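Local coordinates for protein probable sugar kinase (Clostridium perfringens, PDB 3KZH) that probably phosphorylates a sugar or related small substrate, as a carbohydrate kinase of the pfkB family within the ribokinase clan, at residues A[186-189]-A[195-198]; A[205-210]-A[224-229]; A[209-214]-A[230-235]. One frame throughout, in Å; residues are numbered along the deposited sequence.

Contact 1: A[186-189]-A[195-198]; sequences IKPN and ILAG. With BGC (beta-D-glucopyranose), chain C.
Lys187 NZ is joined covalently to C6 of the bound beta-D-glucopyranose, at 1.4 Å, so this lysine is a modified residue. The sugar carries no O6 in the model, and the amine nitrogen occupies the place where the exocyclic hydroxyl would sit. CG of Lys187 lies anti to the backbone N (chi1 -151°), but the chain then bends at each of its next three torsions, which folds the amine back toward the sugar on the side turned away from the helix residues 195-198. Asn189 takes a different role at the same pocket. Its ND2 stays 3.9 Å from sugar O3, too far for a hydrogen bond, while its OD1 caps the following helix at Glu192 N. OE2 of that same Glu192 hydrogen-bonds the sugar, joined by Asp166 OD1 and Val168 O, so the cap helps fix the start of the helix that supplies a ligand-binding carboxylate.

The link to the far end of this helix is apolar and slight, burying only 79 Å² in total. One methyl of Leu196 makes it: CD1 comes within 4.2 Å of Pro188 CB and 4.4 Å of Ile186 CD1.

The loop thus runs from strand 185-186 into helix 190-197, with Phe214 of helix 204-217 packed against both Ile186 and Leu196, and with Phe259, Val260 and Leu263 of helix 255-268 lying against the lysine chain.

Contact 2: A[205-210]-A[224-229]; sequences DDLIKA and ISLDAD
Leu207 of helix 204-217 packs against Ile224 and Leu226, at and just beyond the end of strand 221-225, in the alpha/beta domain expected of a ribokinase-like fold. The helix belongs to the crossover connection that leads from strand 185-186, by way of helix 190-197, to the neighbouring parallel strand 221-225.

The interaction across the two segments is wholly apolar. Leu207 projects from the helix with CG anti to its carbonyl carbon (chi1 -86°), which carries both methyls out toward the strand. It meets Leu226 tip to tip, and each leucine offers two methyls to the other: CD2 to CD2 at 3.8 Å and CD1 to CD1 at 3.9 Å. Ile224 approaches differently: its side chain lies alongside that of Leu207, the two pointing opposite ways. All three residues are buried, and Phe232 of the next strand also touches Leu207 and Ile224, so the leucine is flanked by apolar groups from both strands and the turn between them, with Ile201 also against it.

Polar and charged contacts surround this patch. In the helix, Asp206 OD2 is satisfied by Thr202 OG1, and Asp206 N hydrogen-bonds Asp203 OD1 near the helix start. Lys209 makes a cation-pi contact with Phe199. Beyond the strand, Asp229 N bonds Leu226 O at 3.0 Å and closes a type II' beta turn, in which Asp227 adopts a positive phi of 52°. This turn reverses the chain toward strand 231-234.

Ile224 meets the leucine through two of its carbons, CD1 lying 3.9 Å and CG2 4.1 Å from Leu207 CD2.

Contact 3: A[209-214]-A[230-235]; sequences KASNYF and GIFYND
Ser211 and Asn234 join helix 204-217 to strand 231-234, a helix-on-sheet packing within the ribokinase-like alpha/beta domain. The axes of the helix and strand segments approach to 8.9 Å at 40°, and the point where the backbones come nearest is this same serine and asparagine pair.

Asn234 ND2 donates to Ser211 OG over 3.0 Å. The bond is nearly straight at 167°, and the serine oxygen lies close to the plane of the amide. A second, weak bond runs from Asn234 ND2 to Asn212 OD1 at 3.3 Å; the Asn212 side chain comes in roughly perpendicular to that of Asn234, with the two amides steeply inclined. The carbonyl end of Asn234 is satisfied too, because OD1 accepts Gly236 N in an Asx turn. Both ends of this buried amide are therefore held, which would fix its rotation. The neighbouring Asp235 OD1 accepts from Val237 N and Ser238 N, tying down the turn that follows the strand.

Ser211 OG does more than receive the asparagine. With chi1 at 60°, it sits between its own backbone N and carbonyl carbon, turned back along the helix. Its single proton can serve Leu207 O, the stronger partner, with Ile208 O a second acceptor that shares it or takes it in turn, while the oxygen accepts from Asn234 ND2.

Phe232 completes the contact by turning a ring edge toward the serine: Ser211 CB lies in the plane of the ring, 3.7 Å from CE2, and Ser211 OG approaches the same CE2 to 3.2 Å.

How the contacts relate
Contacts 2 and 3, with centres 7 Å apart, use successive turns of helix 204-217 against two neighbouring antiparallel strands. The strands are joined directly where Ile224 N meets Phe232 O at 2.8 Å, probably as a hydrogen bond. Contact 1 lies about 10 Å from contact 2 and 9 Å from contact 3, centre to centre. Its loop meets the strand of contact 2 through a probable hydrogen bond, Pro188 O to Ser225 N at 2.9 Å, and Ser225 also lines the glucose pocket. Toward contact 3, Ala197 O packs 3.8 Å from Tyr213 CE2. Contact 1 holds the glucose through Lys187, while the side chains of Ile224 in contact 2 and Phe232 in contact 3 are about 8 and 11 Å from it.

Contact 1: A[186-189]-A[195-198]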
loop_
_atom_site.group_PDB
_atom_site.type_symbol
_atom_site.label_atom_id
_atom_site.label_comp_id
_atom_site.label_asym_id
_atom_site.label_seq_id
_atom_site.Cartn_x
_atom_site.Cartn_y
_atom_site.Cartn_z
ATOM N N ILE A 186 -29.538 13.808 -12.374
ATOM C CA ILE A 186 -29.106 14.142 -11.023
ATOM C C ILE A 186 -29.601 12.970 -10.162
ATOM O O ILE A 186 -30.609 12.339 -10.470
ATOM C CB ILE A 186 -29.612 15.542 -10.508
ATOM C CG1 ILE A 186 -31.135 15.661 -10.544
ATOM C CG2 ILE A 186 -28.936 16.672 -11.292
ATOM C CD1 ILE A 186 -31.665 16.692 -9.591
ATOM N N LYS A 187 -28.864 12.657 -9.092
ATOM C CA LYS A 187 -29.210 11.558 -8.222
ATOM C C LYS A 187 -29.072 11.984 -6.710
ATOM O O LYS A 187 -28.101 11.585 -6.009
ATOM C CB LYS A 187 -28.372 10.310 -8.528
ATOM C CG LYS A 187 -29.118 8.975 -8.199
ATOM C CD LYS A 187 -29.004 8.542 -6.781
ATOM C CE LYS A 187 -27.577 8.370 -6.312
ATOM N NZ LYS A 187 -27.348 8.919 -5.019
ATOM N N PRO A 188 -30.019 12.799 -6.223
ATOM C CA PRO A 188 -29.892 13.175 -4.822
ATOM C C PRO A 188 -30.734 12.341 -3.868
ATOM O O PRO A 188 -31.514 11.514 -4.310
ATOM C CB PRO A 188 -30.365 14.635 -4.843
ATOM C CG PRO A 188 -31.445 14.609 -5.848
ATOM C CD PRO A 188 -30.838 13.799 -6.936
ATOM N N ASN A 189 -30.492 12.485 -2.565
ATOM C CA ASN A 189 -31.344 11.807 -1.603
ATOM C C ASN A 189 -32.416 12.834 -1.206
ATOM O O ASN A 189 -32.429 13.941 -1.761
ATOM C CB ASN A 189 -30.577 11.178 -0.418
ATOM C CG ASN A 189 -29.848 12.184 0.463
ATOM O OD1 ASN A 189 -29.990 13.395 0.330
ATOM N ND2 ASN A 189 -29.075 11.664 1.397
ATOM N N ILE A 195 -32.404 20.843 -0.789
ATOM C CA ILE A 195 -31.409 21.903 -0.922
ATOM C C ILE A 195 -31.388 22.412 -2.363
ATOM O O ILE A 195 -31.438 23.627 -2.594
ATOM C CB ILE A 195 -29.972 21.412 -0.531
ATOM C CG1 ILE A 195 -29.953 20.758 0.858
ATOM C CG2 ILE A 195 -28.983 22.557 -0.572
ATOM C CD1 ILE A 195 -30.409 21.622 2.025
ATOM N N LEU A 196 -31.381 21.470 -3.310
ATOM C CA LEU A 196 -31.355 21.772 -4.739
ATOM C C LEU A 196 -32.657 22.384 -5.282
ATOM O O LEU A 196 -32.624 23.189 -6.219
ATOM C CB LEU A 196 -30.983 20.522 -5.541
ATOM C CG LEU A 196 -29.617 19.848 -5.399
ATOM C CD1 LEU A 196 -29.648 18.541 -6.149
ATOM C CD2 LEU A 196 -28.486 20.730 -5.890
ATOM N N ALA A 197 -33.788 22.001 -4.689
ATOM C CA ALA A 197 -35.101 22.507 -5.096
ATOM C C ALA A 197 -35.467 23.829 -4.417
ATOM O O ALA A 197 -36.048 24.717 -5.050
ATOM C CB ALA A 197 -36.181 21.461 -4.842
ATOM N N GLY A 198 -35.124 23.942 -3.133
ATOM C CA GLY A 198 -35.401 25.147 -2.369
ATOM C C GLY A 198 -36.679 25.126 -1.548
ATOM O O GLY A 198 -37.205 26.190 -1.205
HETATM C C2 BGC C . -25.439 10.328 -0.695
HETATM C C3 BGC C . -25.916 8.883 -0.353
HETATM C C4 BGC C . -27.175 8.670 -1.295
HETATM C C5 BGC C . -26.823 8.838 -2.833
HETATM C C6 BGC C . -27.955 8.678 -3.765
HETATM C C1 BGC C . -25.061 10.371 -2.174
HETATM O O1 BGC C . -24.653 11.512 -2.447
HETATM O O2 BGC C . -24.408 10.586 -0.004
HETATM O O3 BGC C . -26.271 8.964 0.878
HETATM O O4 BGC C . -27.662 7.472 -1.048
HETATM O O5 BGC C . -26.249 10.106 -3.049
#

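Contact 2: A[205-210]-A[224-229]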
loop_
_atom_site.group_PDB
_atom_site.type_symbol
_atom_site.label_atom_id
_atom_site.label_comp_id
_atom_site.label_asym_id
_atom_site.label_seq_id
_atom_site.Cartn_x
_atom_site.Cartn_y
_atom_site.Cartn_z
ATOM N N ASP A 205 -46.450 14.186 -3.337
ATOM C CA ASP A 205 -46.760 15.393 -4.106
ATOM C C ASP A 205 -45.575 16.353 -4.188
ATOM O O ASP A 205 -45.338 16.960 -5.232
ATOM C CB ASP A 205 -48.005 16.096 -3.548
ATOM C CG ASP A 205 -49.302 15.369 -3.904
ATOM O OD1 ASP A 205 -49.527 15.082 -5.104
ATOM O OD2 ASP A 205 -50.099 15.081 -2.984
ATOM N N ASP A 206 -44.797 16.428 -3.108
ATOM C CA ASP A 206 -43.610 17.288 -3.063
ATOM C C ASP A 206 -42.490 16.682 -3.914
ATOM O O ASP A 206 -41.712 17.415 -4.542
ATOM C CB ASP A 206 -43.131 17.490 -1.629
ATOM C CG ASP A 206 -44.148 18.216 -0.755
ATOM O OD1 ASP A 206 -44.924 19.049 -1.271
ATOM O OD2 ASP A 206 -44.166 17.942 0.462
ATOM N N LEU A 207 -42.459 15.343 -3.960
ATOM C CA LEU A 207 -41.493 14.574 -4.753
ATOM C C LEU A 207 -41.765 14.811 -6.228
ATOM O O LEU A 207 -40.830 15.017 -6.988
ATOM C CB LEU A 207 -41.589 13.074 -4.445
ATOM C CG LEU A 207 -40.790 12.521 -3.266
ATOM C CD1 LEU A 207 -41.272 11.144 -2.879
ATOM C CD2 LEU A 207 -39.303 12.518 -3.614
ATOM N N ILE A 208 -43.050 14.835 -6.604
ATOM C CA ILE A 208 -43.471 15.101 -7.983
ATOM C C ILE A 208 -43.162 16.560 -8.352
ATOM O O ILE A 208 -42.673 16.821 -9.446
ATOM C CB ILE A 208 -44.989 14.763 -8.218
ATOM C CG1 ILE A 208 -45.229 13.260 -8.021
ATOM C CG2 ILE A 208 -45.433 15.141 -9.645
ATOM C CD1 ILE A 208 -46.704 12.845 -7.949
ATOM N N LYS A 209 -43.349 17.476 -7.396
ATOM C CA LYS A 209 -43.100 18.916 -7.589
ATOM C C LYS A 209 -41.603 19.222 -7.747
ATOM O O LYS A 209 -41.212 20.000 -8.621
ATOM C CB LYS A 209 -43.695 19.709 -6.415
ATOM C CG LYS A 209 -43.692 21.227 -6.563
ATOM C CD LYS A 209 -44.022 21.915 -5.236
ATOM C CE LYS A 209 -43.781 23.427 -5.329
ATOM N NZ LYS A 209 -43.818 24.105 -4.000
ATOM N N ALA A 210 -40.783 18.572 -6.919
ATOM C CA ALA A 210 -39.320 18.722 -6.927
ATOM C C ALA A 210 -38.725 18.222 -8.230
ATOM O O ALA A 210 -37.991 18.945 -8.915
ATOM C CB ALA A 210 -38.719 17.972 -5.768
ATOM N N ILE A 224 -34.465 10.243 -6.962
ATOM C CA ILE A 224 -34.356 10.694 -5.570
ATOM C C ILE A 224 -34.387 9.493 -4.614
ATOM O O ILE A 224 -35.399 8.793 -4.517
ATOM C CB ILE A 224 -35.468 11.771 -5.186
ATOM C CG1 ILE A 224 -35.379 12.994 -6.108
ATOM C CG2 ILE A 224 -35.246 12.299 -3.760
ATOM C CD1 ILE A 224 -36.609 13.887 -6.130
ATOM N N SER A 225 -33.263 9.251 -3.933
ATOM C CA SER A 225 -33.136 8.152 -2.962
ATOM C C SER A 225 -33.920 8.535 -1.718
ATOM O O SER A 225 -33.809 9.665 -1.253
ATOM C CB SER A 225 -31.674 7.916 -2.567
ATOM O OG SER A 225 -30.877 7.610 -3.678
ATOM N N LEU A 226 -34.746 7.613 -1.218
ATOM C CA LEU A 226 -35.573 7.860 -0.032
ATOM C C LEU A 226 -35.279 6.845 1.068
ATOM O O LEU A 226 -36.184 6.424 1.800
ATOM C CB LEU A 226 -37.057 7.799 -0.414
ATOM C CG LEU A 226 -37.569 8.628 -1.591
ATOM C CD1 LEU A 226 -38.981 8.204 -1.910
ATOM C CD2 LEU A 226 -37.465 10.120 -1.283
ATOM N N ASP A 227 -34.004 6.460 1.170
ATOM C CA ASP A 227 -33.493 5.479 2.142
ATOM C C ASP A 227 -34.256 4.142 2.141
ATOM O O ASP A 227 -34.143 3.370 1.185
ATOM C CB ASP A 227 -33.394 6.088 3.557
ATOM C CG ASP A 227 -32.202 7.040 3.728
ATOM O OD1 ASP A 227 -31.490 7.355 2.744
ATOM O OD2 ASP A 227 -31.969 7.473 4.879
ATOM N N ALA A 228 -35.068 3.907 3.176
ATOM C CA ALA A 228 -35.867 2.685 3.310
ATOM C C ALA A 228 -37.083 2.642 2.386
ATOM O O ALA A 228 -37.537 1.558 2.025
ATOM C CB ALA A 228 -36.303 2.502 4.753
ATOM N N ASP A 229 -37.591 3.817 2.002
ATOM C CA ASP A 229 -38.763 3.929 1.124
ATOM C C ASP A 229 -38.459 3.735 -0.366
ATOM O O ASP A 229 -39.346 3.853 -1.212
ATOM C CB ASP A 229 -39.491 5.261 1.348
ATOM C CG ASP A 229 -39.958 5.450 2.779
ATOM O OD1 ASP A 229 -40.501 4.500 3.382
ATOM O OD2 ASP A 229 -39.781 6.570 3.299
#

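Contact 3: A[209-214]-A[230-235]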
loop_
_atom_site.group_PDB
_atom_site.type_symbol
_atom_site.label_atom_id
_atom_site.label_comp_id
_atom_site.label_asym_id
_atom_site.label_seq_id
_atom_site.Cartn_x
_atom_site.Cartn_y
_atom_site.Cartn_z
ATOM N N LYS A 209 -43.349 17.476 -7.396
ATOM C CA LYS A 209 -43.100 18.916 -7.589
ATOM C C LYS A 209 -41.603 19.222 -7.747
ATOM O O LYS A 209 -41.212 20.000 -8.621
ATOM C CB LYS A 209 -43.695 19.709 -6.415
ATOM C CG LYS A 209 -43.692 21.227 -6.563
ATOM C CD LYS A 209 -44.022 21.915 -5.236
ATOM C CE LYS A 209 -43.781 23.427 -5.329
ATOM N NZ LYS A 209 -43.818 24.105 -4.000
ATOM N N ALA A 210 -40.783 18.572 -6.919
ATOM C CA ALA A 210 -39.320 18.722 -6.927
ATOM C C ALA A 210 -38.725 18.222 -8.230
ATOM O O ALA A 210 -37.991 18.945 -8.915
ATOM C CB ALA A 210 -38.719 17.972 -5.768
ATOM N N SER A 211 -39.118 17.003 -8.597
ATOM C CA SER A 211 -38.655 16.383 -9.820
ATOM C C SER A 211 -39.141 17.115 -11.074
ATOM O O SER A 211 -38.360 17.265 -12.015
ATOM C CB SER A 211 -38.989 14.896 -9.841
ATOM O OG SER A 211 -40.372 14.644 -9.758
ATOM N N ASN A 212 -40.376 17.643 -11.047
ATOM C CA ASN A 212 -40.940 18.416 -12.168
ATOM C C ASN A 212 -40.202 19.739 -12.366
ATOM O O ASN A 212 -40.033 20.200 -13.493
ATOM C CB ASN A 212 -42.435 18.696 -11.972
ATOM C CG ASN A 212 -43.326 17.565 -12.474
ATOM O OD1 ASN A 212 -42.943 16.774 -13.351
ATOM N ND2 ASN A 212 -44.538 17.497 -11.928
ATOM N N TYR A 213 -39.743 20.318 -11.257
ATOM C CA TYR A 213 -38.979 21.562 -11.246
ATOM C C TYR A 213 -37.591 21.316 -11.866
ATOM O O TYR A 213 -37.107 22.141 -12.649
ATOM C CB TYR A 213 -38.880 22.089 -9.799
ATOM C CG TYR A 213 -37.832 23.156 -9.560
ATOM C CD1 TYR A 213 -37.994 24.465 -10.066
ATOM C CD2 TYR A 213 -36.639 22.847 -8.868
ATOM C CE1 TYR A 213 -36.979 25.446 -9.890
ATOM C CE2 TYR A 213 -35.622 23.816 -8.690
ATOM C CZ TYR A 213 -35.799 25.107 -9.202
ATOM O OH TYR A 213 -34.806 26.040 -9.041
ATOM N N PHE A 214 -36.972 20.182 -11.520
ATOM C CA PHE A 214 -35.658 19.810 -12.051
ATOM C C PHE A 214 -35.727 19.583 -13.555
ATOM O O PHE A 214 -34.834 20.013 -14.283
ATOM C CB PHE A 214 -35.104 18.561 -11.357
ATOM C CG PHE A 214 -34.766 18.751 -9.896
ATOM C CD1 PHE A 214 -34.081 19.896 -9.447
ATOM C CD2 PHE A 214 -35.119 17.756 -8.960
ATOM C CE1 PHE A 214 -33.747 20.051 -8.075
ATOM C CE2 PHE A 214 -34.797 17.893 -7.583
ATOM C CZ PHE A 214 -34.106 19.048 -7.141
ATOM N N GLY A 230 -37.194 3.463 -0.675
ATOM C CA GLY A 230 -36.799 3.213 -2.044
ATOM C C GLY A 230 -36.328 4.377 -2.880
ATOM O O GLY A 230 -35.661 5.287 -2.402
ATOM N N ILE A 231 -36.641 4.301 -4.167
ATOM C CA ILE A 231 -36.230 5.307 -5.125
ATOM C C ILE A 231 -37.425 5.891 -5.835
ATOM O O ILE A 231 -38.287 5.163 -6.320
ATOM C CB ILE A 231 -35.288 4.687 -6.214
ATOM C CG1 ILE A 231 -34.064 4.016 -5.572
ATOM C CG2 ILE A 231 -34.907 5.709 -7.297
ATOM C CD1 ILE A 231 -33.079 4.910 -4.882
ATOM N N PHE A 232 -37.428 7.215 -5.923
ATOM C CA PHE A 232 -38.445 7.956 -6.642
ATOM C C PHE A 232 -37.776 8.357 -7.964
ATOM O O PHE A 232 -36.661 8.870 -7.958
ATOM C CB PHE A 232 -38.867 9.205 -5.849
ATOM C CG PHE A 232 -39.862 10.065 -6.570
ATOM C CD1 PHE A 232 -41.235 9.755 -6.528
ATOM C CD2 PHE A 232 -39.425 11.150 -7.371
ATOM C CE1 PHE A 232 -42.163 10.505 -7.278
ATOM C CE2 PHE A 232 -40.337 11.904 -8.128
ATOM C CZ PHE A 232 -41.710 11.585 -8.086
ATOM N N TYR A 233 -38.482 8.187 -9.076
ATOM C CA TYR A 233 -37.944 8.549 -10.389
ATOM C C TYR A 233 -38.894 9.409 -11.214
ATOM O O TYR A 233 -40.116 9.323 -11.046
ATOM C CB TYR A 233 -37.566 7.294 -11.193
ATOM C CG TYR A 233 -38.711 6.343 -11.532
ATOM C CD1 TYR A 233 -39.472 6.501 -12.717
ATOM C CD2 TYR A 233 -39.021 5.268 -10.694
ATOM C CE1 TYR A 233 -40.521 5.612 -13.047
ATOM C CE2 TYR A 233 -40.067 4.362 -11.022
ATOM C CZ TYR A 233 -40.814 4.553 -12.195
ATOM O OH TYR A 233 -41.898 3.743 -12.473
ATOM N N ASN A 234 -38.327 10.129 -12.187
ATOM C CA ASN A 234 -39.098 10.972 -13.111
ATOM C C ASN A 234 -38.242 11.339 -14.321
ATOM O O ASN A 234 -37.154 11.883 -14.165
ATOM C CB ASN A 234 -39.594 12.250 -12.411
ATOM C CG ASN A 234 -40.756 12.951 -13.152
ATOM O OD1 ASN A 234 -41.191 12.539 -14.224
ATOM N ND2 ASN A 234 -41.237 14.033 -12.567
ATOM N N ASP A 235 -38.732 11.023 -15.520
ATOM C CA ASP A 235 -38.025 11.366 -16.756
ATOM C C ASP A 235 -38.852 12.257 -17.697
ATOM O O ASP A 235 -38.458 12.513 -18.843
ATOM C CB ASP A 235 -37.506 10.106 -17.486
ATOM C CG ASP A 235 -38.615 9.156 -17.936
ATOM O OD1 ASP A 235 -39.678 9.615 -18.380
ATOM O OD2 ASP A 235 -38.413 7.926 -17.875
#